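Local coordinates for protein amidohydrolase (Thermotoga maritima, PDB 3OOQ) that probably hydrolyses amide bonds, perhaps as an allantoinase, on the TIM-barrel scaffold of the amidohydrolase family, at residues 154-158 and 279-283; 217-223 and 243-248; 272-276 and 308-312; 299-303 and 335-340. All blocks are in the same frame, centred on the assembly; numbering follows the deposited sequence.

In the fold
The four contacts show how chemistry follows position in a barrel-type fold. Contact 4 is the most buried: strand 301-303 meets the turn into helix 338-343 through aliphatic packing and two hydrogen bonds. Contact 3 starts from the same strand and its parallel neighbour 269-271 but joins the loops that follow them, by van der Waals packing with no hydrogen bond between the segments; Leu274 and Leu303 bring contacts 3 and 4 together. Contact 1, farther out and, like contact 3, touched by another subunit, is carried by carboxylates, an amide and a lysine. Contact 2 combines an aromatic interior, strand pairing and a water-lined outer side; its centre lies about 27 Å from that of contact 3, across the chain's centre.

Contact 1 (154-158 and 279-283)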
loop_
_atom_site.group_PDB
_atom_site.type_symbol
_atom_site.label_atom_id
_atom_site.label_comp_id
_atom_site.label_asym_id
_atom_site.label_seq_id
_atom_site.Cartn_x
_atom_site.Cartn_y
_atom_site.Cartn_z
ATOM N N PHE F 154 20.612 4.056 -21.900
ATOM C CA PHE F 154 21.113 5.166 -21.099
ATOM C C PHE F 154 20.039 6.219 -21.072
ATOM O O PHE F 154 19.043 6.102 -21.790
ATOM C CB PHE F 154 22.376 5.760 -21.768
ATOM C CG PHE F 154 23.533 4.818 -21.768
ATOM C CD1 PHE F 154 23.637 3.812 -22.735
ATOM C CD2 PHE F 154 24.463 4.862 -20.753
ATOM C CE1 PHE F 154 24.692 2.898 -22.705
ATOM C CE2 PHE F 154 25.519 3.951 -20.715
ATOM C CZ PHE F 154 25.635 2.977 -21.695
ATOM N N GLY F 155 20.228 7.239 -20.240
ATOM C CA GLY F 155 19.333 8.392 -20.221
ATOM C C GLY F 155 18.097 8.157 -19.365
ATOM O O GLY F 155 18.139 7.398 -18.396
ATOM N N GLU F 156 17.002 8.828 -19.713
ATOM C CA GLU F 156 15.821 8.920 -18.832
ATOM C C GLU F 156 15.108 7.598 -18.604
ATOM O O GLU F 156 14.679 7.325 -17.480
ATOM C CB GLU F 156 14.805 9.949 -19.361
ATOM C CG GLU F 156 15.306 11.407 -19.364
ATOM C CD GLU F 156 14.284 12.382 -19.939
ATOM O OE1 GLU F 156 13.070 12.124 -19.812
ATOM O OE2 GLU F 156 14.683 13.418 -20.510
ATOM N N ASN F 157 14.993 6.775 -19.654
ATOM C CA ASN F 157 14.156 5.564 -19.586
ATOM C C ASN F 157 14.583 4.585 -18.487
ATOM O O ASN F 157 13.787 4.296 -17.600
ATOM C CB ASN F 157 13.996 4.874 -20.976
ATOM C CG ASN F 157 13.217 5.725 -21.976
ATOM O OD1 ASN F 157 12.696 6.776 -21.633
ATOM N ND2 ASN F 157 13.157 5.272 -23.234
ATOM N N PRO F 158 15.849 4.103 -18.505
ATOM C CA PRO F 158 16.223 3.141 -17.449
ATOM C C PRO F 158 16.149 3.681 -16.004
ATOM O O PRO F 158 15.729 2.954 -15.110
ATOM C CB PRO F 158 17.669 2.750 -17.806
ATOM C CG PRO F 158 18.179 3.893 -18.690
ATOM C CD PRO F 158 16.957 4.328 -19.466
ATOM N N THR F 279 8.538 13.825 -26.726
ATOM C CA THR F 279 7.795 13.489 -25.515
ATOM C C THR F 279 8.597 13.708 -24.241
ATOM O O THR F 279 8.035 13.757 -23.160
ATOM C CB THR F 279 7.422 12.001 -25.524
ATOM O OG1 THR F 279 8.606 11.232 -25.799
ATOM C CG2 THR F 279 6.366 11.690 -26.580
ATOM N N LYS F 280 9.915 13.804 -24.358
ATOM C CA LYS F 280 10.797 13.862 -23.184
ATOM C C LYS F 280 11.769 15.007 -23.290
ATOM O O LYS F 280 12.102 15.482 -24.395
ATOM C CB LYS F 280 11.595 12.553 -23.017
ATOM C CG LYS F 280 10.719 11.330 -22.666
ATOM C CD LYS F 280 11.532 10.029 -22.597
ATOM C CE LYS F 280 12.111 9.640 -23.976
ATOM N NZ LYS F 280 13.090 8.512 -23.818
ATOM N N LEU F 281 12.222 15.451 -22.127
ATOM C CA LEU F 281 13.266 16.446 -22.010
ATOM C C LEU F 281 14.489 16.098 -22.865
ATOM O O LEU F 281 15.043 16.979 -23.539
ATOM C CB LEU F 281 13.676 16.526 -20.550
ATOM C CG LEU F 281 14.570 17.660 -20.101
ATOM C CD1 LEU F 281 13.833 18.989 -20.302
ATOM C CD2 LEU F 281 14.963 17.399 -18.629
ATOM N N GLU F 282 14.896 14.819 -22.830
ATOM C CA GLU F 282 16.070 14.356 -23.559
ATOM C C GLU F 282 15.836 14.378 -25.080
ATOM O O GLU F 282 16.776 14.288 -25.854
ATOM C CB GLU F 282 16.566 12.973 -23.073
ATOM C CG GLU F 282 15.613 11.763 -23.317
ATOM C CD GLU F 282 16.142 10.448 -22.718
ATOM O OE1 GLU F 282 17.228 10.451 -22.092
ATOM O OE2 GLU F 282 15.460 9.402 -22.861
ATOM N N LEU F 283 14.582 14.534 -25.486
ATOM C CA LEU F 283 14.232 14.688 -26.903
ATOM C C LEU F 283 14.046 16.149 -27.330
ATOM O O LEU F 283 13.691 16.410 -28.478
ATOM C CB LEU F 283 12.955 13.887 -27.229
ATOM C CG LEU F 283 12.989 12.383 -26.941
ATOM C CD1 LEU F 283 11.740 11.672 -27.466
ATOM C CD2 LEU F 283 14.216 11.759 -27.550
HETATM O O HOH W 1 11.156 13.906 -19.939
#
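Lys280 NZ is gripped from both segments: Glu282 OE2 takes it at 2.7 Å through its anti lone pair, as a salt bridge, while Asn157 OD1 receives it from above the carbonyl plane. The site is the N-terminal end of helix 156-164 in the barrel-type fold, with Gly155 at the N-cap and a loop after strand 269-271 laid against it. The two glutamate side chains run alongside each other, head to tail, and each takes the other's backbone N-H. Glu282 OE1 accepts Glu156 N at 2.9 Å in a nearly straight bond (166°), whereas Glu156 OE2 accepts Glu282 N at 2.7 Å in a more bent one. This exchange probably makes it tolerable for the two carboxylates to lie close, OE2 of Glu156 being 4.2 Å from OE1 of Glu282; the lysine probably offsets part of their repulsion. With an alanine in place of Glu282, Lys280 would probably lose its charge mate and the N-H of Glu156 its acceptor. Asn157 is also tied by ND2 to Ser121 OG, which probably holds the turn of its amide, and Tyr77 of a third subunit packs on Glu156. Glu156 OE1 accepts a water at 2.6 Å that in turn accepts Leu281 N.

Contact 2 (217-223 and 243-248)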
loop_
_atom_site.group_PDB
_atom_site.type_symbol
_atom_site.label_atom_id
_atom_site.label_comp_id
_atom_site.label_asym_id
_atom_site.label_seq_id
_atom_site.Cartn_x
_atom_site.Cartn_y
_atom_site.Cartn_z
ATOM N N LEU F 217 32.231 -8.991 -25.477
ATOM C CA LEU F 217 33.645 -8.696 -25.209
ATOM C C LEU F 217 34.604 -9.322 -26.211
ATOM O O LEU F 217 35.676 -8.771 -26.470
ATOM C CB LEU F 217 34.048 -9.047 -23.766
ATOM C CG LEU F 217 33.367 -8.230 -22.660
ATOM C CD1 LEU F 217 34.133 -8.385 -21.357
ATOM C CD2 LEU F 217 33.274 -6.740 -23.029
ATOM N N ARG F 218 34.213 -10.457 -26.783
ATOM C CA ARG F 218 34.996 -11.103 -27.843
ATOM C C ARG F 218 34.645 -10.524 -29.199
ATOM O O ARG F 218 35.095 -11.022 -30.213
ATOM C CB ARG F 218 34.768 -12.615 -27.853
ATOM C CG ARG F 218 35.429 -13.364 -26.719
ATOM C CD ARG F 218 35.248 -14.876 -26.884
ATOM N NE ARG F 218 35.752 -15.579 -25.709
ATOM C CZ ARG F 218 37.036 -15.868 -25.487
ATOM N NH1 ARG F 218 37.969 -15.529 -26.367
ATOM N NH2 ARG F 218 37.393 -16.483 -24.360
ATOM N N LYS F 219 33.822 -9.474 -29.204
ATOM C CA LYS F 219 33.413 -8.778 -30.433
ATOM C C LYS F 219 32.681 -9.643 -31.466
ATOM O O LYS F 219 32.674 -9.318 -32.651
ATOM C CB LYS F 219 34.596 -8.059 -31.091
ATOM C CG LYS F 219 35.213 -6.993 -30.218
ATOM C CD LYS F 219 36.222 -6.205 -31.029
ATOM C CE LYS F 219 36.938 -5.191 -30.198
ATOM N NZ LYS F 219 37.641 -4.202 -31.059
ATOM N N LYS F 220 32.040 -10.718 -31.017
ATOM C CA LYS F 220 31.227 -11.526 -31.921
ATOM C C LYS F 220 29.979 -10.757 -32.336
ATOM O O LYS F 220 29.512 -10.887 -33.457
ATOM C CB LYS F 220 30.857 -12.865 -31.284
ATOM C CG LYS F 220 32.048 -13.779 -31.044
ATOM C CD LYS F 220 31.606 -15.007 -30.245
ATOM C CE LYS F 220 32.736 -16.029 -30.072
ATOM N NZ LYS F 220 33.571 -16.150 -31.321
ATOM N N ILE F 221 29.447 -9.939 -31.428
ATOM C CA ILE F 221 28.291 -9.097 -31.744
ATOM C C ILE F 221 28.484 -7.726 -31.121
ATOM O O ILE F 221 29.183 -7.611 -30.113
ATOM C CB ILE F 221 26.937 -9.708 -31.233
ATOM C CG1 ILE F 221 27.002 -10.052 -29.741
ATOM C CG2 ILE F 221 26.519 -10.911 -32.116
ATOM C CD1 ILE F 221 25.636 -10.490 -29.073
ATOM N N PRO F 222 27.874 -6.687 -31.720
ATOM C CA PRO F 222 27.986 -5.359 -31.134
ATOM C C PRO F 222 27.019 -5.115 -29.964
ATOM O O PRO F 222 25.970 -5.758 -29.869
ATOM C CB PRO F 222 27.582 -4.435 -32.286
ATOM C CG PRO F 222 26.637 -5.275 -33.122
ATOM C CD PRO F 222 27.172 -6.671 -33.022
ATOM N N ALA F 223 27.390 -4.156 -29.113
ATOM C CA ALA F 223 26.455 -3.491 -28.230
ATOM C C ALA F 223 25.584 -2.551 -29.067
ATOM O O ALA F 223 26.082 -1.819 -29.939
ATOM C CB ALA F 223 27.199 -2.698 -27.161
ATOM N N PHE F 243 35.935 -1.385 -22.030
ATOM C CA PHE F 243 35.879 -2.827 -22.055
ATOM C C PHE F 243 36.262 -3.416 -23.403
ATOM O O PHE F 243 36.304 -4.623 -23.534
ATOM C CB PHE F 243 34.489 -3.310 -21.616
ATOM C CG PHE F 243 34.203 -3.066 -20.153
ATOM C CD1 PHE F 243 34.735 -3.912 -19.181
ATOM C CD2 PHE F 243 33.427 -1.975 -19.749
ATOM C CE1 PHE F 243 34.498 -3.684 -17.835
ATOM C CE2 PHE F 243 33.175 -1.738 -18.387
ATOM C CZ PHE F 243 33.714 -2.592 -17.434
ATOM N N GLY F 244 36.546 -2.556 -24.379
ATOM C CA GLY F 244 36.943 -2.965 -25.725
ATOM C C GLY F 244 35.886 -3.726 -26.507
ATOM O O GLY F 244 36.174 -4.774 -27.068
ATOM N N PHE F 245 34.655 -3.225 -26.541
ATOM C CA PHE F 245 33.648 -3.830 -27.417
ATOM C C PHE F 245 33.155 -2.901 -28.536
ATOM O O PHE F 245 33.351 -1.681 -28.479
ATOM C CB PHE F 245 32.496 -4.484 -26.625
ATOM C CG PHE F 245 31.751 -3.553 -25.678
ATOM C CD1 PHE F 245 30.746 -2.706 -26.143
ATOM C CD2 PHE F 245 31.995 -3.591 -24.309
ATOM C CE1 PHE F 245 30.024 -1.911 -25.272
ATOM C CE2 PHE F 245 31.266 -2.786 -23.428
ATOM C CZ PHE F 245 30.286 -1.952 -23.913
ATOM N N ASN F 246 32.543 -3.492 -29.562
ATOM C CA ASN F 246 31.932 -2.732 -30.652
ATOM C C ASN F 246 30.580 -2.188 -30.272
ATOM O O ASN F 246 29.822 -2.855 -29.576
ATOM C CB ASN F 246 31.776 -3.599 -31.902
ATOM C CG ASN F 246 33.114 -4.033 -32.469
ATOM O OD1 ASN F 246 34.040 -3.267 -32.453
ATOM N ND2 ASN F 246 33.210 -5.269 -32.946
ATOM N N LEU F 247 30.269 -0.992 -30.759
ATOM C CA LEU F 247 28.976 -0.393 -30.472
ATOM C C LEU F 247 28.311 0.231 -31.667
ATOM O O LEU F 247 28.960 0.638 -32.633
ATOM C CB LEU F 247 29.065 0.644 -29.325
ATOM C CG LEU F 247 29.469 2.105 -29.593
ATOM C CD1 LEU F 247 28.870 3.053 -28.589
ATOM C CD2 LEU F 247 30.976 2.248 -29.559
ATOM N N VAL F 248 26.996 0.315 -31.560
ATOM C CA VAL F 248 26.162 1.130 -32.407
ATOM C C VAL F 248 25.371 2.021 -31.448
ATOM O O VAL F 248 24.933 1.575 -30.392
ATOM C CB VAL F 248 25.184 0.235 -33.241
ATOM C CG1 VAL F 248 24.241 1.064 -34.070
ATOM C CG2 VAL F 248 25.966 -0.757 -34.152
HETATM O O HOH W 2 37.070 -7.108 -25.019
HETATM O O HOH W 3 30.741 -6.908 -33.147
HETATM O O HOH W 4 31.424 -6.138 -29.510
#
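Leu217 and Phe245 cross obliquely, so that a single methyl, Leu217 CD2, comes to the ring at Phe245 CD2, 3.6 Å away. Another ring carbon, the meta carbon CE1, is met as well: Ala223 CB lies 3.5 Å from Phe245 CE1. The ring reaches this place because its CG stands between the backbone N and the carbonyl carbon (chi1 57°), and Phe183 of helix 172-198 meets it with the planes about 30° apart. Leu217 CD2 also touches Phe243 CB, so one branch meets both Phe243 and Phe245.

On the solvent side the pairing is different. The extended chain of Lys219 crosses the Asn246 amide at about a right angle, with Lys219 CB 3.6 Å from Asn246 ND2, and then carries CE to within 3.2 Å of Gly244 O. Asn246 ND2 gives its hydrogen to a water that donates in turn to Lys219 O, and a second water links Asn246 N to Ile221 O. A leucine in place of Asn246 would probably leave the first water without its amide donor and Lys219 O more loosely tied to the neighbouring loop.

Beyond these side chains the backbones pair: Ala223 N donates to Asn246 O at 2.8 Å, and Val248 N to Ala223 O at 2.8 Å. Lys219 and Gly244, both with positive phi, are each the C-prime residue of a Schellman motif ending a helix. Strands 223-227 and 247-249 thus start side by side and parallel, joined through helix 230-243, which is the beta-alpha-beta crossover of a TIM barrel.

Contact 3 (272-276 and 308-312)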
loop_
_atom_site.group_PDB
_atom_site.type_symbol
_atom_site.label_atom_id
_atom_site.label_comp_id
_atom_site.label_asym_id
_atom_site.label_seq_id
_atom_site.Cartn_x
_atom_site.Cartn_y
_atom_site.Cartn_z
ATOM N N GLY F 272 16.508 8.236 -35.618
ATOM C CA GLY F 272 15.074 8.006 -35.547
ATOM C C GLY F 272 14.696 7.386 -34.210
ATOM O O GLY F 272 15.572 6.943 -33.462
ATOM N N PRO F 273 13.395 7.396 -33.878
ATOM C CA PRO F 273 12.339 7.981 -34.720
ATOM C C PRO F 273 12.464 9.517 -34.793
ATOM O O PRO F 273 12.842 10.145 -33.810
ATOM C CB PRO F 273 11.058 7.581 -33.985
ATOM C CG PRO F 273 11.486 7.590 -32.484
ATOM C CD PRO F 273 12.924 7.092 -32.507
ATOM N N LEU F 274 12.135 10.099 -35.942
ATOM C CA LEU F 274 12.247 11.549 -36.170
ATOM C C LEU F 274 10.919 12.250 -36.502
ATOM O O LEU F 274 10.690 13.396 -36.104
ATOM C CB LEU F 274 13.270 11.835 -37.280
ATOM C CG LEU F 274 14.747 11.617 -36.979
ATOM C CD1 LEU F 274 15.543 11.641 -38.290
ATOM C CD2 LEU F 274 15.289 12.654 -35.969
ATOM N N LEU F 275 10.061 11.562 -37.248
ATOM C CA LEU F 275 8.709 12.026 -37.513
ATOM C C LEU F 275 7.805 11.721 -36.310
ATOM O O LEU F 275 6.904 10.894 -36.399
ATOM C CB LEU F 275 8.159 11.334 -38.767
ATOM C CG LEU F 275 6.849 11.859 -39.373
ATOM C CD1 LEU F 275 7.098 13.005 -40.319
ATOM C CD2 LEU F 275 6.108 10.752 -40.089
ATOM N N THR F 276 8.042 12.409 -35.195
ATOM C CA THR F 276 7.416 12.071 -33.919
ATOM C C THR F 276 7.519 13.233 -32.924
ATOM O O THR F 276 8.379 14.103 -33.058
ATOM C CB THR F 276 8.050 10.795 -33.313
ATOM O OG1 THR F 276 7.169 10.240 -32.335
ATOM C CG2 THR F 276 9.442 11.090 -32.659
ATOM N N PRO F 308 6.803 0.418 -32.471
ATOM C CA PRO F 308 5.583 1.138 -32.861
ATOM C C PRO F 308 5.532 2.673 -32.746
ATOM O O PRO F 308 4.489 3.257 -33.038
ATOM C CB PRO F 308 4.525 0.525 -31.938
ATOM C CG PRO F 308 5.285 0.273 -30.665
ATOM C CD PRO F 308 6.613 -0.268 -31.172
ATOM N N VAL F 309 6.624 3.322 -32.364
ATOM C CA VAL F 309 6.612 4.782 -32.216
ATOM C C VAL F 309 6.140 5.436 -33.523
ATOM O O VAL F 309 5.280 6.328 -33.497
ATOM C CB VAL F 309 7.973 5.338 -31.739
ATOM C CG1 VAL F 309 7.963 6.857 -31.770
ATOM C CG2 VAL F 309 8.300 4.820 -30.311
ATOM N N ILE F 310 6.697 4.963 -34.640
ATOM C CA ILE F 310 6.181 5.231 -35.985
ATOM C C ILE F 310 5.917 3.884 -36.633
ATOM O O ILE F 310 6.780 3.005 -36.608
ATOM C CB ILE F 310 7.187 6.032 -36.864
ATOM C CG1 ILE F 310 7.564 7.360 -36.178
ATOM C CG2 ILE F 310 6.637 6.269 -38.285
ATOM C CD1 ILE F 310 8.881 7.935 -36.689
ATOM N N PRO F 311 4.713 3.690 -37.196
ATOM C CA PRO F 311 4.478 2.371 -37.772
ATOM C C PRO F 311 5.468 2.108 -38.913
ATOM O O PRO F 311 5.760 2.999 -39.700
ATOM C CB PRO F 311 3.042 2.450 -38.293
ATOM C CG PRO F 311 2.397 3.529 -37.483
ATOM C CD PRO F 311 3.498 4.526 -37.176
ATOM N N LEU F 312 5.963 0.880 -38.978
ATOM C CA LEU F 312 6.925 0.477 -39.960
ATOM C C LEU F 312 6.389 0.682 -41.371
ATOM O O LEU F 312 7.141 1.076 -42.276
ATOM C CB LEU F 312 7.309 -0.982 -39.714
ATOM C CG LEU F 312 8.598 -1.507 -40.328
ATOM C CD1 LEU F 312 9.795 -0.611 -40.012
ATOM C CD2 LEU F 312 8.831 -2.911 -39.823
#
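Ile310 drives its terminal methyl into the bend made by Pro273, Leu275 and the backbone between them, joining two loops that follow the parallel strands 269-271 and 301-303. In TIM-barrel enzymes the loops after the strands form the active-site end, and the position of these two is consistent with that. The tight part centres on Ile310 CD1, which is 3.5 Å from Pro273 CB, closer than usual for two carbons. The same methyl lies 3.6 Å from Leu275 O and 4.0 Å from Leu275 CB. Its aim follows from CG1 standing anti to the carbonyl carbon (chi1 -57°), which sends the longer branch across to the other loop. A cis peptide before Pro273 and an inverse gamma turn centred on Leu275 shape the receiving bend; Gln318 OE1, of helix 315-321, accepts both Leu274 N and Leu275 N. No hydrogen bond crosses between 272-276 and 308-312.

The looser side belongs to Val309, an exposed residue that meets its partners with one branch. It crosses Pro273 at about a right angle, Val309 CG1 to Pro273 CG at 3.7 Å. Phe314 of a second subunit packs on Leu275. At the outer margin Val309 CG1 rests 3.5 Å from Thr276 OG1, a methyl against a hydroxyl oxygen.

Contact 4 (299-303 and 335-340); sequences VLIAL and ILTVNP
Ile335 CB sits over the strand backbone, 3.8 Å from Ile301 O, and from there the side chain divides. Its short branch, CG2, comes to 3.5 Å from that same carbonyl oxygen and lies beside Ile301 CG1 at 3.8 Å, the two isoleucines pointing the same way. The long branch is placed between the backbone N and the carbonyl carbon (chi1 70°), which turns it along the strand toward the next partner. Thus Ile335 CG1 meets Leu303 CB at 3.9 Å, and the tip, CD1, approaches that CB at 3.7 Å and also touches Leu303 CD2.

The backbone of Ile335 binds too: its O accepts Leu303 N at 3.0 Å. In the barrel, strand 301-303 pairs in parallel with 269-271 through Ala302, while Leu336 bonds to Val60 of strand 54-64; the 335-340 segment therefore spans from one barrel strand to another. Pro340 lays its ring against Ala302 CB, and Leu336 CD2 meets Leu303 CD2.

At the start of helix 338-343, Asn339 ND2 donates to Ile301 O at 2.9 Å, in the carbonyl plane and only 6° out of its own amide plane. Leu300 CD1 presses on that amide at CG and ND2, 3.7 Å from the nitrogen.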
loop_
_atom_site.group_PDB
_atom_site.type_symbol
_atom_site.label_atom_id
_atom_site.label_comp_id
_atom_site.label_asym_id
_atom_site.label_seq_id
_atom_site.Cartn_x
_atom_site.Cartn_y
_atom_site.Cartn_z
ATOM N N VAL F 299 29.371 10.440 -40.761
ATOM C CA VAL F 299 28.904 9.363 -39.896
ATOM C C VAL F 299 28.073 8.388 -40.715
ATOM O O VAL F 299 27.220 8.795 -41.512
ATOM C CB VAL F 299 28.072 9.908 -38.708
ATOM C CG1 VAL F 299 27.682 8.759 -37.701
ATOM C CG2 VAL F 299 28.855 10.991 -37.976
ATOM N N LEU F 300 28.329 7.101 -40.506
ATOM C CA LEU F 300 27.497 6.054 -41.054
ATOM C C LEU F 300 26.176 5.928 -40.262
ATOM O O LEU F 300 26.175 5.596 -39.078
ATOM C CB LEU F 300 28.244 4.717 -41.060
ATOM C CG LEU F 300 27.383 3.528 -41.499
ATOM C CD1 LEU F 300 27.065 3.631 -42.988
ATOM C CD2 LEU F 300 28.080 2.221 -41.179
ATOM N N ILE F 301 25.058 6.184 -40.935
ATOM C CA ILE F 301 23.762 6.183 -40.282
ATOM C C ILE F 301 22.731 5.348 -41.027
ATOM O O ILE F 301 22.841 5.139 -42.258
ATOM C CB ILE F 301 23.208 7.631 -40.064
ATOM C CG1 ILE F 301 22.714 8.248 -41.387
ATOM C CG2 ILE F 301 24.229 8.493 -39.359
ATOM C CD1 ILE F 301 22.050 9.648 -41.251
ATOM N N ALA F 302 21.760 4.842 -40.262
ATOM C CA ALA F 302 20.548 4.238 -40.801
ATOM C C ALA F 302 19.368 4.956 -40.173
ATOM O O ALA F 302 19.500 5.607 -39.123
ATOM C CB ALA F 302 20.464 2.754 -40.477
ATOM N N LEU F 303 18.221 4.833 -40.817
ATOM C CA LEU F 303 16.995 5.425 -40.308
ATOM C C LEU F 303 16.010 4.357 -39.822
ATOM O O LEU F 303 15.637 3.457 -40.589
ATOM C CB LEU F 303 16.352 6.313 -41.373
ATOM C CG LEU F 303 15.030 7.020 -41.037
ATOM C CD1 LEU F 303 15.161 7.973 -39.835
ATOM C CD2 LEU F 303 14.509 7.762 -42.265
ATOM N N ILE F 335 20.029 5.055 -46.487
ATOM C CA ILE F 335 19.842 4.878 -45.034
ATOM C C ILE F 335 18.646 3.978 -44.693
ATOM O O ILE F 335 18.416 3.632 -43.517
ATOM C CB ILE F 335 19.786 6.217 -44.268
ATOM C CG1 ILE F 335 18.502 6.991 -44.569
ATOM C CG2 ILE F 335 21.019 7.041 -44.555
ATOM C CD1 ILE F 335 18.352 8.286 -43.724
ATOM N N LEU F 336 17.888 3.611 -45.723
ATOM C CA LEU F 336 16.801 2.657 -45.593
ATOM C C LEU F 336 17.165 1.254 -46.067
ATOM O O LEU F 336 16.390 0.299 -45.846
ATOM C CB LEU F 336 15.570 3.144 -46.344
ATOM C CG LEU F 336 14.858 4.381 -45.790
ATOM C CD1 LEU F 336 13.745 4.806 -46.767
ATOM C CD2 LEU F 336 14.304 4.131 -44.370
ATOM N N THR F 337 18.337 1.132 -46.697
ATOM C CA THR F 337 18.725 -0.097 -47.409
ATOM C C THR F 337 20.152 -0.588 -47.078
ATOM O O THR F 337 20.339 -1.352 -46.120
ATOM C CB THR F 337 18.507 0.071 -48.941
ATOM O OG1 THR F 337 19.131 1.288 -49.364
ATOM C CG2 THR F 337 17.000 0.143 -49.284
ATOM N N VAL F 338 21.149 -0.147 -47.852
ATOM C CA VAL F 338 22.522 -0.631 -47.719
ATOM C C VAL F 338 23.197 -0.235 -46.389
ATOM O O VAL F 338 23.911 -1.036 -45.799
ATOM C CB VAL F 338 23.405 -0.211 -48.962
ATOM C CG1 VAL F 338 23.483 1.313 -49.123
ATOM C CG2 VAL F 338 24.827 -0.818 -48.877
ATOM N N ASN F 339 22.986 0.994 -45.928
ATOM C CA ASN F 339 23.531 1.432 -44.618
ATOM C C ASN F 339 23.043 0.578 -43.427
ATOM O O ASN F 339 23.876 0.026 -42.707
ATOM C CB ASN F 339 23.249 2.919 -44.370
ATOM C CG ASN F 339 24.079 3.840 -45.243
ATOM O OD1 ASN F 339 24.626 3.426 -46.262
ATOM N ND2 ASN F 339 24.171 5.117 -44.846
ATOM N N PRO F 340 21.702 0.449 -43.216
ATOM C CA PRO F 340 21.254 -0.485 -42.173
ATOM C C PRO F 340 21.807 -1.890 -42.393
ATOM O O PRO F 340 22.312 -2.482 -41.446
ATOM C CB PRO F 340 19.720 -0.485 -42.292
ATOM C CG PRO F 340 19.402 0.248 -43.570
ATOM C CD PRO F 340 20.567 1.166 -43.825
#